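Local coordinates for protein beta-1,3-glucosyltransferase (Paecilomyces sp. J18, PDB 5JVV) that is a fungal carbohydrate-active enzyme whose two-sheet beta-sandwich is consistent with the jelly-roll fold of family GH16, at residues Lys12-Ala17 with Trp289-Leu294; Gln168-Ser173 with Thr221-Phe226; Ser261-Lys266 with Ile274-Thr279. All blocks are in the same frame, centred on the assembly; numbering follows the deposited sequence. Where two conformers were deposited one is given.

Contact 1 of 3, residues Lys12-Ala17 with Trp289-Leu294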
ATOM      1  N   LYS A  12      18.505   8.086  -1.351  1.00 16.33           N
ATOM      2  CA  LYS A  12      18.735   8.466   0.044  1.00 15.79           C
ATOM      3  C   LYS A  12      17.785   9.567   0.499  1.00 15.70           C
ATOM      4  O   LYS A  12      17.343   9.571   1.651  1.00 19.51           O
ATOM      5  CB  LYS A  12      20.182   8.921   0.241  1.00 20.76           C
ATOM      6  CG  LYS A  12      21.198   7.930  -0.277  1.00 28.72           C
ATOM      7  CD  LYS A  12      22.623   8.459  -0.165  1.00 36.97           C
ATOM      8  CE  LYS A  12      23.119   8.443   1.273  1.00 40.78           C
ATOM      9  NZ  LYS A  12      24.586   8.149   1.345  1.00 41.63           N
ATOM     10  N   ASP A  13      17.476  10.502  -0.396  1.00 15.45           N
ATOM     11  CA  ASP A  13      16.554  11.586  -0.071  1.00 14.82           C
ATOM     12  C   ASP A  13      15.174  11.044   0.265  1.00 14.46           C
ATOM     13  O   ASP A  13      14.490  11.558   1.148  1.00 15.07           O
ATOM     14  CB  ASP A  13      16.444  12.579  -1.234  1.00 20.46           C
ATOM     15  CG  ASP A  13      17.727  13.349  -1.470  1.00 29.28           C
ATOM     16  OD1 ASP A  13      18.577  13.406  -0.558  1.00 29.18           O
ATOM     17  OD2 ASP A  13      17.875  13.915  -2.574  1.00 37.67           O
ATOM     18  N   PHE A  14      14.769   9.997  -0.447  1.00 12.42           N
ATOM     19  CA  PHE A  14      13.511   9.331  -0.157  1.00 10.79           C
ATOM     20  C   PHE A  14      13.570   8.766   1.259  1.00 12.68           C
ATOM     21  O   PHE A  14      12.700   9.047   2.078  1.00 12.34           O
ATOM     22  CB  PHE A  14      13.265   8.205  -1.174  1.00 12.80           C
ATOM     23  CG  PHE A  14      12.030   7.388  -0.897  1.00 11.31           C
ATOM     24  CD1 PHE A  14      10.811   7.719  -1.478  1.00 11.87           C
ATOM     25  CD2 PHE A  14      12.102   6.274  -0.060  1.00 10.51           C
ATOM     26  CE1 PHE A  14       9.683   6.961  -1.226  1.00 10.26           C
ATOM     27  CE2 PHE A  14      10.982   5.519   0.202  1.00 12.21           C
ATOM     28  CZ  PHE A  14       9.772   5.851  -0.391  1.00 10.42           C
ATOM     29  N   LEU A  15      14.588   7.966   1.551  1.00 14.18           N
ATOM     30  CA  LEU A  15      14.716   7.380   2.883  1.00 13.64           C
ATOM     31  C   LEU A  15      14.748   8.447   3.990  1.00 12.72           C
ATOM     32  O   LEU A  15      14.145   8.266   5.056  1.00 14.02           O
ATOM     33  CB  LEU A  15      15.959   6.490   2.957  1.00 11.48           C
ATOM     34  CG  LEU A  15      15.914   5.217   2.115  1.00 13.24           C
ATOM     35  CD1 LEU A  15      17.266   4.520   2.126  1.00 15.16           C
ATOM     36  CD2 LEU A  15      14.812   4.274   2.613  1.00 12.58           C
ATOM     37  N   ASP A  16      15.445   9.549   3.741  1.00 12.55           N
ATOM     38  CA  ASP A  16      15.540  10.622   4.728  1.00 15.04           C
ATOM     39  C   ASP A  16      14.204  11.316   4.981  1.00 17.11           C
ATOM     40  O   ASP A  16      14.048  12.008   5.983  1.00 18.90           O
ATOM     41  CB  ASP A  16      16.569  11.670   4.289  1.00 14.37           C
ATOM     42  CG  ASP A  16      17.996  11.172   4.381  1.00 17.96           C
ATOM     43  OD1 ASP A  16      18.246  10.167   5.076  1.00 19.42           O
ATOM     44  OD2 ASP A  16      18.881  11.805   3.771  1.00 21.60           O
ATOM     45  N   ALA A  17      13.245  11.136   4.073  1.00 13.42           N
ATOM     46  CA  ALA A  17      11.949  11.815   4.171  1.00 12.02           C
ATOM     47  C   ALA A  17      10.894  10.995   4.904  1.00 14.02           C
ATOM     48  O   ALA A  17       9.731  11.390   4.968  1.00 15.24           O
ATOM     49  CB  ALA A  17      11.451  12.194   2.783  1.00 14.98           C
ATOM     50  N   TRP A 289       9.389  -4.064  -1.623  1.00  8.15           N
ATOM     51  CA  TRP A 289       9.104  -2.903  -2.459  1.00  7.70           C
ATOM     52  C   TRP A 289      10.390  -2.456  -3.133  1.00  7.85           C
ATOM     53  O   TRP A 289      11.460  -2.453  -2.514  1.00  9.84           O
ATOM     54  CB  TRP A 289       8.610  -1.733  -1.601  1.00  7.65           C
ATOM     55  CG  TRP A 289       7.328  -1.963  -0.900  1.00  8.94           C
ATOM     56  CD1 TRP A 289       7.156  -2.499   0.343  1.00 10.83           C
ATOM     57  CD2 TRP A 289       6.022  -1.618  -1.373  1.00  7.46           C
ATOM     58  NE1 TRP A 289       5.822  -2.533   0.666  1.00  8.62           N
ATOM     59  CE2 TRP A 289       5.104  -1.988  -0.369  1.00  7.59           C
ATOM     60  CE3 TRP A 289       5.538  -1.038  -2.553  1.00  9.54           C
ATOM     61  CZ2 TRP A 289       3.733  -1.812  -0.513  1.00  8.74           C
ATOM     62  CZ3 TRP A 289       4.163  -0.858  -2.688  1.00 10.79           C
ATOM     63  CH2 TRP A 289       3.282  -1.244  -1.672  1.00 10.50           C
ATOM     64  N   GLU A 290      10.292  -2.061  -4.400  1.00  8.91           N
ATOM     65  CA  GLU A 290      11.383  -1.328  -5.035  1.00  8.13           C
ATOM     66  C   GLU A 290      10.745  -0.083  -5.597  1.00  9.22           C
ATOM     67  O   GLU A 290       9.938  -0.143  -6.529  1.00 11.67           O
ATOM     68  CB  GLU A 290      12.093  -2.125  -6.130  1.00 11.61           C
ATOM     69  CG  GLU A 290      13.283  -1.348  -6.691  1.00 14.19           C
ATOM     70  CD  GLU A 290      14.185  -2.161  -7.602  1.00 18.54           C
ATOM     71  OE1 GLU A 290      14.033  -3.399  -7.666  1.00 22.72           O
ATOM     72  OE2 GLU A 290      15.054  -1.546  -8.257  1.00 18.37           O
ATOM     73  N   ILE A 291      11.082   1.050  -5.001  1.00  8.44           N
ATOM     74  CA  ILE A 291      10.428   2.304  -5.338  1.00  9.17           C
ATOM     75  C   ILE A 291      11.394   3.183  -6.120  1.00 10.17           C
ATOM     76  O   ILE A 291      12.477   3.514  -5.637  1.00 10.45           O
ATOM     77  CB  ILE A 291       9.954   3.029  -4.061  1.00  9.91           C
ATOM     78  CG1 ILE A 291       8.923   2.167  -3.324  1.00  9.39           C
ATOM     79  CG2 ILE A 291       9.378   4.408  -4.396  1.00 11.89           C
ATOM     80  CD1 ILE A 291       8.823   2.445  -1.826  1.00 13.20           C
ATOM     81  N   ASN A 292      11.013   3.548  -7.340  1.00  9.90           N
ATOM     82  CA  ASN A 292      11.838   4.441  -8.155  1.00  9.32           C
ATOM     83  C   ASN A 292      11.796   5.876  -7.655  1.00 10.82           C
ATOM     84  O   ASN A 292      12.839   6.507  -7.452  1.00 12.31           O
ATOM     85  CB  ASN A 292      11.402   4.397  -9.619  1.00  8.94           C
ATOM     86  CG  ASN A 292      11.973   3.215 -10.349  1.00 10.41           C
ATOM     87  OD1 ASN A 292      13.115   2.811 -10.105  1.00 12.08           O
ATOM     88  ND2 ASN A 292      11.189   2.645 -11.254  1.00 12.47           N
ATOM     89  N   TYR A 293      10.593   6.408  -7.477  1.00  9.03           N
ATOM     90  CA  TYR A 293      10.472   7.749  -6.918  1.00 10.09           C
ATOM     91  C   TYR A 293       9.107   8.019  -6.348  1.00  9.85           C
ATOM     92  O   TYR A 293       8.140   7.316  -6.649  1.00 11.48           O
ATOM     93  CB  TYR A 293      10.806   8.827  -7.956  1.00 10.93           C
ATOM     94  CG  TYR A 293       9.861   8.947  -9.139  1.00 11.03           C
ATOM     95  CD1 TYR A 293       8.628   9.599  -9.028  1.00 10.99           C
ATOM     96  CD2 TYR A 293      10.227   8.450 -10.385  1.00 13.62           C
ATOM     97  CE1 TYR A 293       7.784   9.732 -10.133  1.00 13.79           C
ATOM     98  CE2 TYR A 293       9.396   8.583 -11.486  1.00 13.53           C
ATOM     99  CZ  TYR A 293       8.179   9.219 -11.356  1.00 14.19           C
ATOM    100  OH  TYR A 293       7.354   9.348 -12.457  1.00 17.66           O
ATOM    101  N   LEU A 294       9.048   9.055  -5.518  1.00  9.83           N
ATOM    102  CA  LEU A 294       7.787   9.570  -5.007  0.75 10.62           C
ATOM    103  C   LEU A 294       7.781  11.074  -5.242  1.00 10.86           C
ATOM    104  O   LEU A 294       8.668  11.787  -4.759  1.00 12.72           O
ATOM    105  CB  LEU A 294       7.637   9.252  -3.517  0.75 11.17           C
ATOM    106  CG  LEU A 294       6.420   9.847  -2.804  0.75 13.46           C
ATOM    107  CD1 LEU A 294       5.137   9.391  -3.473  0.75 13.99           C
ATOM    108  CD2 LEU A 294       6.433   9.462  -1.328  0.75 12.54           C
TER
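Phe-14, from the short helix 11-16 near the start of the chain, packs on Ile-291 and Leu-294 of the last strand, 289-297, in the interior of a beta-sandwich. The helix lies beside the sandwich and sends one aromatic ring inward. With CG anti to the backbone nitrogen (chi1 176°), that ring is carried off the helix surface toward the strand. Its outer end makes the contact: CZ of Phe-14 lies 3.8 Å from the terminal methyl CD1 of Ile-291. A little further round the ring, CE1 of Phe-14 is 3.8 Å from CB of Leu-294, which meets the ring at its edge and near its plane. Ile-291 CG2 stands 4.1 Å from that same Phe-14 CE1. Residues three apart on a regular strand would face opposite ways; here a classic beta bulge, in which Asn-292 and Tyr-293 both face Asp-89, lies between Ile-291 and Leu-294 and lets both point at the helix. Phe-14 also touches Val-53 of the same sheet and Phe-243 of the other. A large flat ring is long enough to touch residues of both sheets; Leu-294 CB fits its edge, while branched Ile-291 packs its methyl near CZ. The contact is wholly apolar and buried, so its stability should come from shape and exclusion of water rather than from directional bonds.

Contact 2 of 3, residues Gln168-Ser173 with Thr221-Phe226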
ATOM      1  N   GLN A 168     -12.041  -2.841  -6.479  1.00 12.72           N
ATOM      2  CA  GLN A 168     -11.055  -3.806  -6.960  1.00 13.77           C
ATOM      3  C   GLN A 168     -10.401  -3.310  -8.245  1.00 14.49           C
ATOM      4  O   GLN A 168     -11.085  -2.927  -9.197  1.00 13.83           O
ATOM      5  CB  GLN A 168     -11.720  -5.166  -7.206  1.00 17.44           C
ATOM      6  CG  GLN A 168     -10.791  -6.180  -7.878  1.00 25.56           C
ATOM      7  CD  GLN A 168     -11.451  -7.525  -8.130  1.00 35.20           C
ATOM      8  OE1 GLN A 168     -12.354  -7.642  -8.960  1.00 40.71           O
ATOM      9  NE2 GLN A 168     -10.993  -8.551  -7.417  1.00 31.17           N
ATOM     10  N   GLY A 169      -9.070  -3.326  -8.274  1.00 12.48           N
ATOM     11  CA  GLY A 169      -8.319  -2.901  -9.442  1.00 13.28           C
ATOM     12  C   GLY A 169      -8.342  -3.926 -10.562  1.00 12.67           C
ATOM     13  O   GLY A 169      -8.844  -5.033 -10.393  1.00 15.66           O
ATOM     14  N   THR A 170      -7.781  -3.553 -11.708  1.00 16.62           N
ATOM     15  CA  THR A 170      -7.793  -4.403 -12.892  1.00 17.98           C
ATOM     16  C   THR A 170      -6.611  -5.388 -12.884  1.00 18.98           C
ATOM     17  O   THR A 170      -5.715  -5.276 -12.040  1.00 17.55           O
ATOM     18  CB  THR A 170      -7.802  -3.529 -14.152  1.00 19.99           C
ATOM     19  OG1 THR A 170      -6.823  -2.492 -14.013  1.00 22.87           O
ATOM     20  CG2 THR A 170      -9.173  -2.891 -14.347  1.00 22.20           C
ATOM     21  N   PRO A 171      -6.619  -6.383 -13.792  1.00 20.17           N
ATOM     22  CA  PRO A 171      -5.483  -7.315 -13.848  1.00 18.33           C
ATOM     23  C   PRO A 171      -4.121  -6.640 -13.993  1.00 20.00           C
ATOM     24  O   PRO A 171      -3.969  -5.669 -14.742  1.00 21.39           O
ATOM     25  CB  PRO A 171      -5.783  -8.143 -15.096  1.00 20.74           C
ATOM     26  CG  PRO A 171      -7.267  -8.186 -15.147  1.00 25.07           C
ATOM     27  CD  PRO A 171      -7.752  -6.864 -14.607  1.00 26.57           C
ATOM     28  N   GLY A 172      -3.133  -7.168 -13.277  1.00 17.83           N
ATOM     29  CA  GLY A 172      -1.782  -6.652 -13.348  1.00 16.22           C
ATOM     30  C   GLY A 172      -1.502  -5.533 -12.363  1.00 12.74           C
ATOM     31  O   GLY A 172      -0.396  -4.991 -12.335  1.00 15.48           O
ATOM     32  N   SER A 173      -2.493  -5.205 -11.533  1.00 12.40           N
ATOM     33  CA  SER A 173      -2.382  -4.032 -10.671  1.00 11.20           C
ATOM     34  C   SER A 173      -1.800  -4.322  -9.289  1.00 10.97           C
ATOM     35  O   SER A 173      -1.633  -3.398  -8.485  1.00 11.20           O
ATOM     36  CB  SER A 173      -3.732  -3.328 -10.540  1.00 10.83           C
ATOM     37  OG  SER A 173      -4.711  -4.172  -9.952  1.00 12.03           O
ATOM     38  N   THR A 221      -9.531   7.583 -17.513  1.00 16.44           N
ATOM     39  CA  THR A 221     -10.484   7.167 -16.485  1.00 14.52           C
ATOM     40  C   THR A 221      -9.746   6.636 -15.260  1.00 15.02           C
ATOM     41  O   THR A 221      -8.818   5.842 -15.403  1.00 17.42           O
ATOM     42  CB  THR A 221     -11.410   6.074 -17.038  1.00 18.01           C
ATOM     43  OG1 THR A 221     -12.050   6.554 -18.229  1.00 18.59           O
ATOM     44  CG2 THR A 221     -12.472   5.692 -16.009  1.00 16.11           C
ATOM     45  N   PRO A 222     -10.142   7.084 -14.052  1.00 11.73           N
ATOM     46  CA  PRO A 222      -9.492   6.582 -12.832  1.00 11.47           C
ATOM     47  C   PRO A 222      -9.711   5.091 -12.668  1.00 14.16           C
ATOM     48  O   PRO A 222     -10.721   4.573 -13.157  1.00 13.98           O
ATOM     49  CB  PRO A 222     -10.253   7.294 -11.707  1.00 16.20           C
ATOM     50  CG  PRO A 222     -10.827   8.507 -12.334  1.00 15.07           C
ATOM     51  CD  PRO A 222     -11.143   8.126 -13.759  1.00 15.07           C
ATOM     52  N   MET A 223      -8.813   4.408 -11.963  1.00 13.25           N
ATOM     53  CA  MET A 223      -9.079   3.018 -11.620  1.00 11.31           C
ATOM     54  C   MET A 223     -10.023   2.943 -10.427  1.00 13.12           C
ATOM     55  O   MET A 223     -10.893   2.081 -10.377  1.00 13.58           O
ATOM     56  CB  MET A 223      -7.785   2.248 -11.342  1.00 12.72           C
ATOM     57  CG  MET A 223      -7.994   0.744 -11.257  1.00 11.15           C
ATOM     58  SD  MET A 223      -6.451  -0.186 -11.275  1.00 14.97           S
ATOM     59  CE  MET A 223      -5.792   0.152  -9.638  1.00 18.30           C
ATOM     60  N   GLY A 224      -9.855   3.862  -9.477  1.00 12.85           N
ATOM     61  CA  GLY A 224     -10.777   4.001  -8.362  1.00 12.57           C
ATOM     62  C   GLY A 224     -11.243   5.446  -8.270  1.00 12.97           C
ATOM     63  O   GLY A 224     -10.424   6.360  -8.156  1.00 13.43           O
ATOM     64  N   ASN A 225     -12.551   5.664  -8.341  1.00 11.27           N
ATOM     65  CA  ASN A 225     -13.095   7.021  -8.317  1.00  8.90           C
ATOM     66  C   ASN A 225     -13.910   7.220  -7.045  1.00 10.14           C
ATOM     67  O   ASN A 225     -15.103   6.884  -7.000  1.00 12.89           O
ATOM     68  CB  ASN A 225     -13.942   7.279  -9.569  1.00 10.31           C
ATOM     69  CG  ASN A 225     -14.259   8.756  -9.779  1.00 10.22           C
ATOM     70  OD1 ASN A 225     -14.212   9.559  -8.843  1.00 13.15           O
ATOM     71  ND2 ASN A 225     -14.610   9.116 -11.015  1.00 13.88           N
ATOM     72  N   PHE A 226     -13.264   7.743  -6.007  1.00  9.87           N
ATOM     73  CA  PHE A 226     -13.931   7.900  -4.717  1.00  9.28           C
ATOM     74  C   PHE A 226     -14.622   9.253  -4.652  1.00 10.10           C
ATOM     75  O   PHE A 226     -14.046  10.269  -4.245  1.00 12.73           O
ATOM     76  CB  PHE A 226     -12.964   7.666  -3.552  1.00  9.78           C
ATOM     77  CG  PHE A 226     -12.410   6.264  -3.506  1.00 10.64           C
ATOM     78  CD1 PHE A 226     -13.005   5.292  -2.716  1.00 11.66           C
ATOM     79  CD2 PHE A 226     -11.309   5.919  -4.283  1.00  8.47           C
ATOM     80  CE1 PHE A 226     -12.502   3.990  -2.677  1.00  9.17           C
ATOM     81  CE2 PHE A 226     -10.795   4.629  -4.264  1.00 10.58           C
ATOM     82  CZ  PHE A 226     -11.397   3.655  -3.455  1.00 10.01           C
TER
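Met-223 reaches from just before strand 224-226 to the loop 168-173, where it meets Gly-169, Thr-170 and Ser-173. From CB the chain runs out extended, with CG anti to the backbone nitrogen (chi1 -168°) and the next torsion also near 180°. CG of Met-223 thereby comes to 4.1 Å from CA of Gly-169. The sulfur follows: SD of Met-223 lies 3.6 Å from the backbone N of Thr-170, a weak hydrogen bond but a fairly straight one, with an N-H...S angle of 165°. OG1 of Thr-170 stands at the same 3.6 Å from Met-223 SD. Beyond the sulfur the chain bends (chi3 73°), resting the methyl CE against both CA of Gly-169 at 4.0 Å and CB of Ser-173 at 4.1 Å. Glycine suits this place because, lacking a side chain, it lets the methyl come close to its backbone, while the flexible thioether can follow the loop's contour and still offer a soft acceptor. The loop itself is braced by Ser-173, whose OG donates to Thr-170 O at 2.6 Å, in the carbonyl plane, and is also hydrogen-bonded to Asn-129 N. Met-223 further touches Met-131 and Phe-199, one from each sheet, and with Gly-224 it forms a classic beta bulge facing Leu-197. Thr-170 to Ser-173 is a type II beta turn with proline and glycine in its two central positions, the usual pairing for this turn; it lies in the loop after strand 165-168, held against the residue that precedes strand 224-226 of the other sheet.

Contact 3 of 3, residues Ser261-Lys266 with Ile274-Thr279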
ATOM      1  N   SER A 261      -4.873 -20.884  -2.011  1.00 11.49           N
ATOM      2  CA  SER A 261      -3.873 -21.956  -2.142  1.00  9.43           C
ATOM      3  C   SER A 261      -2.880 -21.987  -0.979  1.00 13.19           C
ATOM      4  O   SER A 261      -1.833 -22.641  -1.061  1.00 15.86           O
ATOM      5  CB  SER A 261      -3.128 -21.889  -3.485  1.00 14.00           C
ATOM      6  OG  SER A 261      -4.014 -22.088  -4.576  1.00 17.84           O
ATOM      7  N   CYS A 262      -3.212 -21.299   0.109  1.00  8.95           N
ATOM      8  CA  CYS A 262      -2.330 -21.271   1.271  1.00  9.74           C
ATOM      9  C   CYS A 262      -2.686 -22.404   2.224  1.00  9.58           C
ATOM     10  O   CYS A 262      -3.856 -22.610   2.539  1.00 11.53           O
ATOM     11  CB  CYS A 262      -2.416 -19.912   1.966  1.00  8.41           C
ATOM     12  SG  CYS A 262      -1.851 -18.533   0.940  1.00 10.56           S
ATOM     13  N   PRO A 263      -1.672 -23.162   2.676  1.00 10.58           N
ATOM     14  CA  PRO A 263      -1.931 -24.392   3.433  1.00 11.91           C
ATOM     15  C   PRO A 263      -2.364 -24.171   4.885  1.00 13.50           C
ATOM     16  O   PRO A 263      -1.768 -23.365   5.621  1.00 11.78           O
ATOM     17  CB  PRO A 263      -0.577 -25.107   3.395  1.00 15.42           C
ATOM     18  CG  PRO A 263       0.410 -24.010   3.339  1.00 14.70           C
ATOM     19  CD  PRO A 263      -0.229 -22.941   2.459  1.00 13.53           C
ATOM     20  N   LEU A 264      -3.409 -24.891   5.283  1.00 16.96           N
ATOM     21  CA  LEU A 264      -3.926 -24.835   6.649  1.00 14.21           C
ATOM     22  C   LEU A 264      -3.321 -25.967   7.461  1.00 19.32           C
ATOM     23  O   LEU A 264      -3.668 -27.129   7.273  1.00 27.28           O
ATOM     24  CB  LEU A 264      -5.454 -24.911   6.653  1.00 16.61           C
ATOM     25  CG  LEU A 264      -6.118 -23.689   6.014  1.00 14.06           C
ATOM     26  CD1 LEU A 264      -7.595 -23.931   5.760  1.00 18.63           C
ATOM     27  CD2 LEU A 264      -5.930 -22.454   6.888  1.00 16.60           C
ATOM     28  N   THR A 265      -2.414 -25.617   8.366  1.00 12.10           N
ATOM     29  CA  THR A 265      -1.607 -26.611   9.079  1.00 12.46           C
ATOM     30  C   THR A 265      -1.851 -26.602  10.588  1.00 14.72           C
ATOM     31  O   THR A 265      -1.424 -27.528  11.290  1.00 14.54           O
ATOM     32  CB  THR A 265      -0.109 -26.335   8.873  1.00 14.68           C
ATOM     33  OG1 THR A 265       0.160 -24.966   9.202  1.00 13.98           O
ATOM     34  CG2 THR A 265       0.303 -26.578   7.414  1.00 14.95           C
ATOM     35  N   LYS A 266      -2.491 -25.553  11.098  1.00 11.34           N
ATOM     36  CA  LYS A 266      -2.637 -25.409  12.548  1.00 12.18           C
ATOM     37  C   LYS A 266      -4.102 -25.243  12.943  1.00 10.60           C
ATOM     38  O   LYS A 266      -4.993 -25.597  12.165  1.00 11.65           O
ATOM     39  CB  LYS A 266      -1.777 -24.258  13.092  1.00  9.68           C
ATOM     40  CG  LYS A 266      -0.262 -24.390  12.798  1.00 10.46           C
ATOM     41  CD  LYS A 266       0.414 -25.480  13.648  1.00 12.16           C
ATOM     42  CE  LYS A 266       1.940 -25.417  13.452  1.00 14.10           C
ATOM     43  NZ  LYS A 266       2.682 -26.452  14.244  1.00 17.11           N
ATOM     44  N   ILE A 274       0.834 -17.944  10.671  1.00  7.62           N
ATOM     45  CA  ILE A 274       2.067 -17.757  11.434  1.00  8.93           C
ATOM     46  C   ILE A 274       3.039 -18.894  11.139  1.00  9.83           C
ATOM     47  O   ILE A 274       4.241 -18.662  10.942  1.00  9.07           O
ATOM     48  CB  ILE A 274       1.776 -17.627  12.941  1.00  8.37           C
ATOM     49  CG1 ILE A 274       1.058 -16.308  13.209  1.00  9.63           C
ATOM     50  CG2 ILE A 274       3.078 -17.662  13.740  1.00 11.95           C
ATOM     51  CD1 ILE A 274       0.479 -16.186  14.622  1.00 14.45           C
ATOM     52  N   ASP A 275       2.523 -20.121  11.077  1.00  8.16           N
ATOM     53  CA  ASP A 275       3.347 -21.279  10.713  1.00  8.31           C
ATOM     54  C   ASP A 275       4.066 -21.080   9.369  1.00  8.43           C
ATOM     55  O   ASP A 275       5.263 -21.288   9.273  1.00  9.07           O
ATOM     56  CB  ASP A 275       2.501 -22.567  10.717  1.00  9.78           C
ATOM     57  CG  ASP A 275       3.331 -23.822  10.498  1.00 15.43           C
ATOM     58  OD1 ASP A 275       4.439 -23.932  11.065  1.00 15.98           O
ATOM     59  OD2 ASP A 275       2.871 -24.716   9.756  1.00 24.42           O
ATOM     60  N   PHE A 276       3.337 -20.643   8.346  1.00  8.40           N
ATOM     61  CA  PHE A 276       3.920 -20.436   7.028  1.00 10.14           C
ATOM     62  C   PHE A 276       4.995 -19.348   7.082  1.00  9.08           C
ATOM     63  O   PHE A 276       6.128 -19.545   6.613  1.00  8.99           O
ATOM     64  CB  PHE A 276       2.811 -20.054   6.041  1.00  7.81           C
ATOM     65  CG  PHE A 276       3.242 -20.063   4.601  1.00  7.87           C
ATOM     66  CD1 PHE A 276       2.910 -21.130   3.774  1.00  9.61           C
ATOM     67  CD2 PHE A 276       3.959 -18.998   4.066  1.00 10.92           C
ATOM     68  CE1 PHE A 276       3.306 -21.134   2.435  1.00 10.65           C
ATOM     69  CE2 PHE A 276       4.345 -18.996   2.732  1.00 11.23           C
ATOM     70  CZ  PHE A 276       4.025 -20.069   1.919  1.00 10.84           C
ATOM     71  N   VAL A 277       4.652 -18.205   7.669  1.00  7.98           N
ATOM     72  CA  VAL A 277       5.583 -17.077   7.709  1.00  7.56           C
ATOM     73  C   VAL A 277       6.822 -17.399   8.550  1.00 11.12           C
ATOM     74  O   VAL A 277       7.948 -17.069   8.171  1.00 10.80           O
ATOM     75  CB  VAL A 277       4.889 -15.796   8.214  1.00  7.41           C
ATOM     76  CG1 VAL A 277       5.896 -14.677   8.378  1.00  8.35           C
ATOM     77  CG2 VAL A 277       3.788 -15.380   7.252  1.00  7.97           C
ATOM     78  N   ALA A 278       6.628 -18.080   9.672  1.00  9.57           N
ATOM     79  CA  ALA A 278       7.760 -18.418  10.529  1.00  8.09           C
ATOM     80  C   ALA A 278       8.717 -19.428   9.904  1.00 11.03           C
ATOM     81  O   ALA A 278       9.945 -19.294  10.038  1.00 10.59           O
ATOM     82  CB  ALA A 278       7.255 -18.941  11.863  1.00  8.64           C
ATOM     83  N   THR A 279       8.169 -20.434   9.223  1.00  8.02           N
ATOM     84  CA  THR A 279       8.970 -21.602   8.837  1.00 11.43           C
ATOM     85  C   THR A 279       9.441 -21.623   7.377  1.00 11.12           C
ATOM     86  O   THR A 279      10.235 -22.494   6.996  1.00 11.28           O
ATOM     87  CB  THR A 279       8.241 -22.938   9.153  1.00 10.28           C
ATOM     88  OG1 THR A 279       7.086 -23.074   8.310  1.00 11.64           O
ATOM     89  CG2 THR A 279       7.820 -22.991  10.611  1.00  9.96           C
TER
HETATM   90  O   HOH W   1       5.168 -25.646  13.045  1.00 15.03           O
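Asp-275, on the side of helix 269-279, is met by Thr-265 and Lys-266 of the loop that leads into that helix. Its CG is anti to its own nitrogen (chi1 -174°), which swings the carboxylate toward the loop. The hydroxyl of Thr-265, short enough to reach straight across, donates from OG1 to OD2 of Asp-275 at 2.8 Å, arriving on the anti side of the carboxylate and 18° out of its plane. The long chain of Lys-266 lies across the same group, its CE 3.6 Å from CG of Asp-275. Its amine stops short of a salt bridge, NZ being 4.4 Å from Asp-275 OD1, and one water spans the gap: it accepts from Lys-266 NZ at 2.9 Å and donates to Asp-275 OD1 at 2.7 Å. Aspartate suits the place by offering one oxygen to each loop residue, and the nearby positive charge probably favours the ionised acid. On the next helix residue, Phe-276, the ring atom CD1 meets CG of Pro-263 at 3.8 Å, near the ring plane; a compact, stiff proline suits that edge. Further out, Ser-272 OG is hydrogen-bonded to the backbone N of Lys-266, Tyr-256 OH is hydrogen-bonded to Pro-263 O, and Cys-262 is disulfide-bonded to Cys-98. Within the helix backbone, Asp-275 O accepts from both N and OG1 of Thr-279, on opposite faces of its plane. The whole is a surface loop, fastened at its start by a disulfide, folded back along the flank of the helix it precedes.

Overall arrangement
The three contacts are separate, none touching another. Contacts 1 and 2 come nearest, with centres 24 Å apart and nearest atoms about 9 Å apart; both involve the same antiparallel sheet, contact 1 through strand 289-297 and contact 2 through strand 224-226. Contact 3 lies at the periphery, its centre about 32 Å from that of contact 1 and about 30 Å from that of contact 2. Along the chain, contact 1 encloses both of the others by bringing the two ends of the protein together, and contact 2 closes before contact 3 opens. The next regular element after helix 269-279 of contact 3 is strand 289-297. Two contacts are buried, whereas 261-266 with 274-279 is at the surface.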